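Local atomic coordinates of type-2 restriction enzyme AgeI (Thalassobius gelatinovorus, PDB entry 5DWC), a protein that recognises the double-stranded DNA sequence 5'-ACCGGT-3' and cuts each strand after the first A, leaving fragments with 5'-phosphates. Residues L125-M130 / R139-M144; G164-V169 / L190-S195. All coordinates share one frame; numbering follows the deposited sequence.

Contact 1: residues L125-M130 / R139-M144; sequences LALTRM and RKVDVM
The terminal methyl of Met-144 lies against two residues of one helix, a charged one and a small one: CE lies 3.5 Å from Arg-129 NH1, approaching the guanidinium obliquely, and 3.8 Å from Ala-126 CB. The two long side chains are nearly perpendicular, and the bend of Met-144 at its last torsion (chi3 -88°) turns the methyl toward the helix. The same NH1 forms a salt bridge with Glu-146, and NH2 a hydrogen bond with Ser-153 O; together they hold the guanidinium beside the methyl.

Beside this, Leu-127 and Met-130 make a purely apolar contact with Val-141. Leu-127 and Val-141 run past one another head to tail, the branch CD2 of the leucine lying 3.7 Å from CG2 of the valine. The same CG2 also meets the sulfur of Met-130, with SD 4.2 Å away. Helix 124-130 is thus packed on the chain entering strand 143-148, where Asp-142 and Val-143, both facing Ile-165, form a classic beta bulge. No hydrogen bond joins the two segments. Their union therefore depends on hydrophobic and dispersion contacts, with the aliphatic and thioether groups buried while the charge of Arg-129 is met by partners outside them.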
loop_
_atom_site.group_PDB
_atom_site.type_symbol
_atom_site.label_atom_id
_atom_site.label_comp_id
_atom_site.label_asym_id
_atom_site.label_seq_id
_atom_site.Cartn_x
_atom_site.Cartn_y
_atom_site.Cartn_z
ATOM N N LEU A 125 16.254 1.513 14.236
ATOM C CA LEU A 125 17.475 1.186 13.511
ATOM C C LEU A 125 17.394 1.723 12.087
ATOM O O LEU A 125 18.334 2.341 11.591
ATOM C CB LEU A 125 17.710 -0.328 13.496
ATOM C CG LEU A 125 19.029 -0.830 12.901
ATOM C CD1 LEU A 125 20.212 -0.403 13.758
ATOM C CD2 LEU A 125 19.003 -2.343 12.731
ATOM N N ALA A 126 16.256 1.491 11.444
ATOM C CA ALA A 126 16.036 1.937 10.073
ATOM C C ALA A 126 16.069 3.458 9.958
ATOM O O ALA A 126 16.718 4.005 9.067
ATOM C CB ALA A 126 14.713 1.400 9.552
ATOM N N LEU A 127 15.372 4.138 10.862
ATOM C CA LEU A 127 15.282 5.595 10.818
ATOM C C LEU A 127 16.608 6.264 11.176
ATOM O O LEU A 127 16.943 7.316 10.631
ATOM C CB LEU A 127 14.174 6.084 11.753
ATOM C CG LEU A 127 12.740 5.813 11.299
ATOM C CD1 LEU A 127 11.769 5.966 12.459
ATOM C CD2 LEU A 127 12.359 6.738 10.153
ATOM N N THR A 128 17.358 5.653 12.089
ATOM C CA THR A 128 18.664 6.180 12.474
ATOM C C THR A 128 19.657 6.043 11.325
ATOM O O THR A 128 20.374 6.991 10.998
ATOM C CB THR A 128 19.219 5.467 13.723
ATOM O OG1 THR A 128 18.448 5.848 14.869
ATOM C CG2 THR A 128 20.673 5.845 13.956
ATOM N N ARG A 129 19.692 4.862 10.713
ATOM C CA ARG A 129 20.518 4.634 9.531
ATOM C C ARG A 129 20.119 5.586 8.411
ATOM O O ARG A 129 20.957 6.020 7.619
ATOM C CB ARG A 129 20.401 3.183 9.057
ATOM C CG ARG A 129 21.058 2.174 9.982
ATOM C CD ARG A 129 20.926 0.754 9.452
ATOM N NE ARG A 129 21.609 0.576 8.172
ATOM C CZ ARG A 129 21.026 0.122 7.068
ATOM N NH1 ARG A 129 19.742 -0.206 7.079
ATOM N NH2 ARG A 129 21.728 -0.008 5.950
ATOM N N MET A 130 18.829 5.904 8.357
ATOM C CA MET A 130 18.301 6.847 7.383
ATOM C C MET A 130 18.766 8.261 7.723
ATOM O O MET A 130 18.858 9.124 6.851
ATOM C CB MET A 130 16.773 6.775 7.344
ATOM C CG MET A 130 16.143 7.408 6.116
ATOM S SD MET A 130 14.355 7.174 6.040
ATOM C CE MET A 130 14.234 5.389 6.121
ATOM N N ARG A 139 7.950 6.534 14.519
ATOM C CA ARG A 139 6.774 5.902 13.920
ATOM C C ARG A 139 6.380 6.492 12.558
ATOM O O ARG A 139 5.190 6.607 12.260
ATOM C CB ARG A 139 5.572 6.005 14.875
ATOM C CG ARG A 139 5.908 6.044 16.372
ATOM C CD ARG A 139 4.661 5.896 17.247
ATOM N NE ARG A 139 4.982 5.924 18.674
ATOM C CZ ARG A 139 4.894 7.006 19.444
ATOM N NH1 ARG A 139 4.488 8.159 18.929
ATOM N NH2 ARG A 139 5.212 6.935 20.730
ATOM N N LYS A 140 7.359 6.833 11.720
ATOM C CA LYS A 140 7.074 7.602 10.500
ATOM C C LYS A 140 7.145 6.838 9.171
ATOM O O LYS A 140 6.294 7.036 8.297
ATOM C CB LYS A 140 8.017 8.801 10.409
ATOM C CG LYS A 140 7.464 10.084 11.028
ATOM C CD LYS A 140 6.015 9.931 11.470
ATOM C CE LYS A 140 5.024 10.420 10.420
ATOM N NZ LYS A 140 3.620 10.281 10.924
ATOM N N VAL A 141 8.154 5.985 9.005
ATOM C CA VAL A 141 8.335 5.286 7.734
ATOM C C VAL A 141 7.860 3.838 7.787
ATOM O O VAL A 141 8.155 3.107 8.732
ATOM C CB VAL A 141 9.809 5.306 7.285
ATOM C CG1 VAL A 141 9.975 4.518 5.990
ATOM C CG2 VAL A 141 10.291 6.732 7.099
ATOM N N ASP A 142 7.134 3.433 6.747
ATOM C CA ASP A 142 6.556 2.097 6.669
ATOM C C ASP A 142 7.469 1.093 5.963
ATOM O O ASP A 142 7.711 0.001 6.477
ATOM C CB ASP A 142 5.202 2.160 5.964
ATOM C CG ASP A 142 4.172 2.935 6.760
ATOM O OD1 ASP A 142 4.330 3.033 7.997
ATOM O OD2 ASP A 142 3.203 3.444 6.159
ATOM N N VAL A 143 7.970 1.451 4.785
ATOM C CA VAL A 143 8.864 0.563 4.045
ATOM C C VAL A 143 10.154 1.276 3.649
ATOM O O VAL A 143 10.122 2.328 3.014
ATOM C CB VAL A 143 8.191 0.001 2.773
ATOM C CG1 VAL A 143 9.133 -0.952 2.054
ATOM C CG2 VAL A 143 6.882 -0.699 3.116
ATOM N N MET A 144 11.288 0.695 4.026
ATOM C CA MET A 144 12.594 1.273 3.723
ATOM C C MET A 144 13.133 0.793 2.375
ATOM O O MET A 144 12.986 -0.375 2.015
ATOM C CB MET A 144 13.591 0.940 4.841
ATOM C CG MET A 144 14.982 0.574 4.355
ATOM S SD MET A 144 16.031 -0.106 5.654
ATOM C CE MET A 144 16.742 1.405 6.330
#

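Contact 2: residues G164-V169 / L190-S195; sequences GIHAKV and LLSVLS
Three straight backbone bonds join the parallel strands at one end: Gly-164 N to Leu-191 O (2.7 Å), Val-193 N to Gly-164 O (3.0 Å) and His-166 N to Val-193 O (2.8 Å). They close a beta-alpha-beta unit, in which helix 179-187 links strand 159-168 to strand 191-196, within the mixed sheet of a PD-(D/E)XK-clan nuclease. Farther on, Lys-168 N donates to Ser-195 O over 2.9 Å, whereas the bond from Ser-195 N to His-166 O is weak, with only 126° at the hydrogen. The axes of the two short segments are inclined by 18°.

On the face covered by helix 179-187, His-166 leans toward Ser-192. Its first torsion sets the ring beside the backbone N and chi2 (86°) turns the CE1 edge to the serine, whose OG lies in the ring plane, 3.1 Å from CE1. That hydroxyl is hydrogen-bonded to Ser-182 OG of the connecting helix, tying the crossover to its second strand. Leu-194 instead brings CD1 against the carbonyl oxygen of His-166.

The other face carries Ile-165 and Val-193, which run alongside each other in the same sense, CG1 of the first 4.1 Å from CB of the second. Phe-269 packs on the isoleucine, and Leu-100 of helix 88-108 on Ser-195. Here Ile-165 CG2 rests 3.3 Å from Ser-195 OG.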
loop_
_atom_site.group_PDB
_atom_site.type_symbol
_atom_site.label_atom_id
_atom_site.label_comp_id
_atom_site.label_asym_id
_atom_site.label_seq_id
_atom_site.Cartn_x
_atom_site.Cartn_y
_atom_site.Cartn_z
ATOM N N GLY A 164 12.492 5.908 1.354
ATOM C CA GLY A 164 11.486 5.230 2.147
ATOM C C GLY A 164 10.100 5.304 1.542
ATOM O O GLY A 164 9.830 6.132 0.672
ATOM N N ILE A 165 9.212 4.435 2.012
ATOM C CA ILE A 165 7.850 4.382 1.497
ATOM C C ILE A 165 6.823 4.584 2.603
ATOM O O ILE A 165 6.930 3.994 3.677
ATOM C CB ILE A 165 7.567 3.038 0.796
ATOM C CG1 ILE A 165 8.546 2.817 -0.358
ATOM C CG2 ILE A 165 6.132 2.982 0.298
ATOM C CD1 ILE A 165 8.354 1.496 -1.072
ATOM N N HIS A 166 5.831 5.427 2.337
ATOM C CA HIS A 166 4.682 5.560 3.222
ATOM C C HIS A 166 3.509 4.762 2.675
ATOM O O HIS A 166 2.777 5.235 1.807
ATOM C CB HIS A 166 4.291 7.025 3.393
ATOM C CG HIS A 166 5.414 7.898 3.865
ATOM N ND1 HIS A 166 6.319 8.477 3.003
ATOM C CD2 HIS A 166 5.785 8.278 5.111
ATOM C CE1 HIS A 166 7.198 9.181 3.696
ATOM N NE2 HIS A 166 6.897 9.075 4.976
ATOM N N ALA A 167 3.343 3.546 3.181
ATOM C CA ALA A 167 2.295 2.652 2.705
ATOM C C ALA A 167 0.970 2.925 3.406
ATOM O O ALA A 167 0.792 2.570 4.571
ATOM C CB ALA A 167 2.710 1.201 2.904
ATOM N N LYS A 168 0.044 3.557 2.692
ATOM C CA LYS A 168 -1.271 3.865 3.245
ATOM C C LYS A 168 -2.385 3.149 2.488
ATOM O O LYS A 168 -2.623 3.428 1.316
ATOM C CB LYS A 168 -1.513 5.374 3.226
ATOM C CG LYS A 168 -0.683 6.144 4.237
ATOM C CD LYS A 168 -1.168 5.871 5.651
ATOM C CE LYS A 168 -0.204 6.411 6.697
ATOM N NZ LYS A 168 1.050 5.603 6.766
ATOM N N VAL A 169 -3.066 2.226 3.166
ATOM C CA VAL A 169 -4.180 1.493 2.569
ATOM C C VAL A 169 -5.248 2.459 2.066
ATOM O O VAL A 169 -5.777 2.304 0.963
ATOM C CB VAL A 169 -4.817 0.505 3.568
ATOM C CG1 VAL A 169 -6.136 -0.032 3.029
ATOM C CG2 VAL A 169 -3.856 -0.636 3.879
ATOM N N LEU A 190 16.615 11.870 -0.172
ATOM C CA LEU A 190 16.011 10.548 -0.069
ATOM C C LEU A 190 14.689 10.492 -0.826
ATOM O O LEU A 190 13.951 11.476 -0.872
ATOM C CB LEU A 190 15.792 10.175 1.399
ATOM C CG LEU A 190 17.038 9.970 2.261
ATOM C CD1 LEU A 190 16.682 10.044 3.732
ATOM C CD2 LEU A 190 17.697 8.637 1.939
ATOM N N LEU A 191 14.397 9.343 -1.426
ATOM C CA LEU A 191 13.118 9.143 -2.096
ATOM C C LEU A 191 12.009 8.952 -1.071
ATOM O O LEU A 191 12.149 8.172 -0.131
ATOM C CB LEU A 191 13.175 7.940 -3.042
ATOM C CG LEU A 191 13.743 8.187 -4.442
ATOM C CD1 LEU A 191 13.778 6.894 -5.246
ATOM C CD2 LEU A 191 12.929 9.249 -5.167
ATOM N N SER A 192 10.909 9.673 -1.252
ATOM C CA SER A 192 9.768 9.559 -0.354
ATOM C C SER A 192 8.520 9.170 -1.136
ATOM O O SER A 192 7.776 10.029 -1.607
ATOM C CB SER A 192 9.538 10.868 0.400
ATOM O OG SER A 192 8.585 10.697 1.433
ATOM N N VAL A 193 8.297 7.868 -1.268
ATOM C CA VAL A 193 7.219 7.354 -2.104
ATOM C C VAL A 193 5.928 7.140 -1.318
ATOM O O VAL A 193 5.947 6.647 -0.190
ATOM C CB VAL A 193 7.627 6.028 -2.776
ATOM C CG1 VAL A 193 6.562 5.575 -3.765
ATOM C CG2 VAL A 193 8.970 6.183 -3.472
ATOM N N LEU A 194 4.808 7.522 -1.922
ATOM C CA LEU A 194 3.501 7.256 -1.338
ATOM C C LEU A 194 2.809 6.100 -2.060
ATOM O O LEU A 194 2.179 6.286 -3.103
ATOM C CB LEU A 194 2.622 8.508 -1.379
ATOM C CG LEU A 194 1.182 8.347 -0.879
ATOM C CD1 LEU A 194 1.135 7.800 0.538
ATOM C CD2 LEU A 194 0.453 9.670 -0.953
ATOM N N SER A 195 2.941 4.902 -1.502
ATOM C CA SER A 195 2.266 3.730 -2.045
ATOM C C SER A 195 0.911 3.561 -1.372
ATOM O O SER A 195 0.823 3.523 -0.145
ATOM C CB SER A 195 3.121 2.478 -1.856
ATOM O OG SER A 195 4.374 2.623 -2.500
#

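Both contacts are buried, yet contact 2 lies nearer the middle of the chain, its centre about 8 Å from the chain centre against about 16 Å for contact 1. They illustrate how one sheet is held by two kinds of chemistry: contact 2 joins neighbouring strands through directional backbone bonds, whereas contact 1 packs a helix on the start of strand 143-148 and the loop before it, mainly through apolar side chains and with one arginine. The two meet where strands 143-148 and 159-168 run antiparallel. There Asp-142 OD2 of contact 1 forms a salt bridge with Lys-168 NZ of contact 2, an acid and lysine pairing consistent with the PD-(D/E)XK motif.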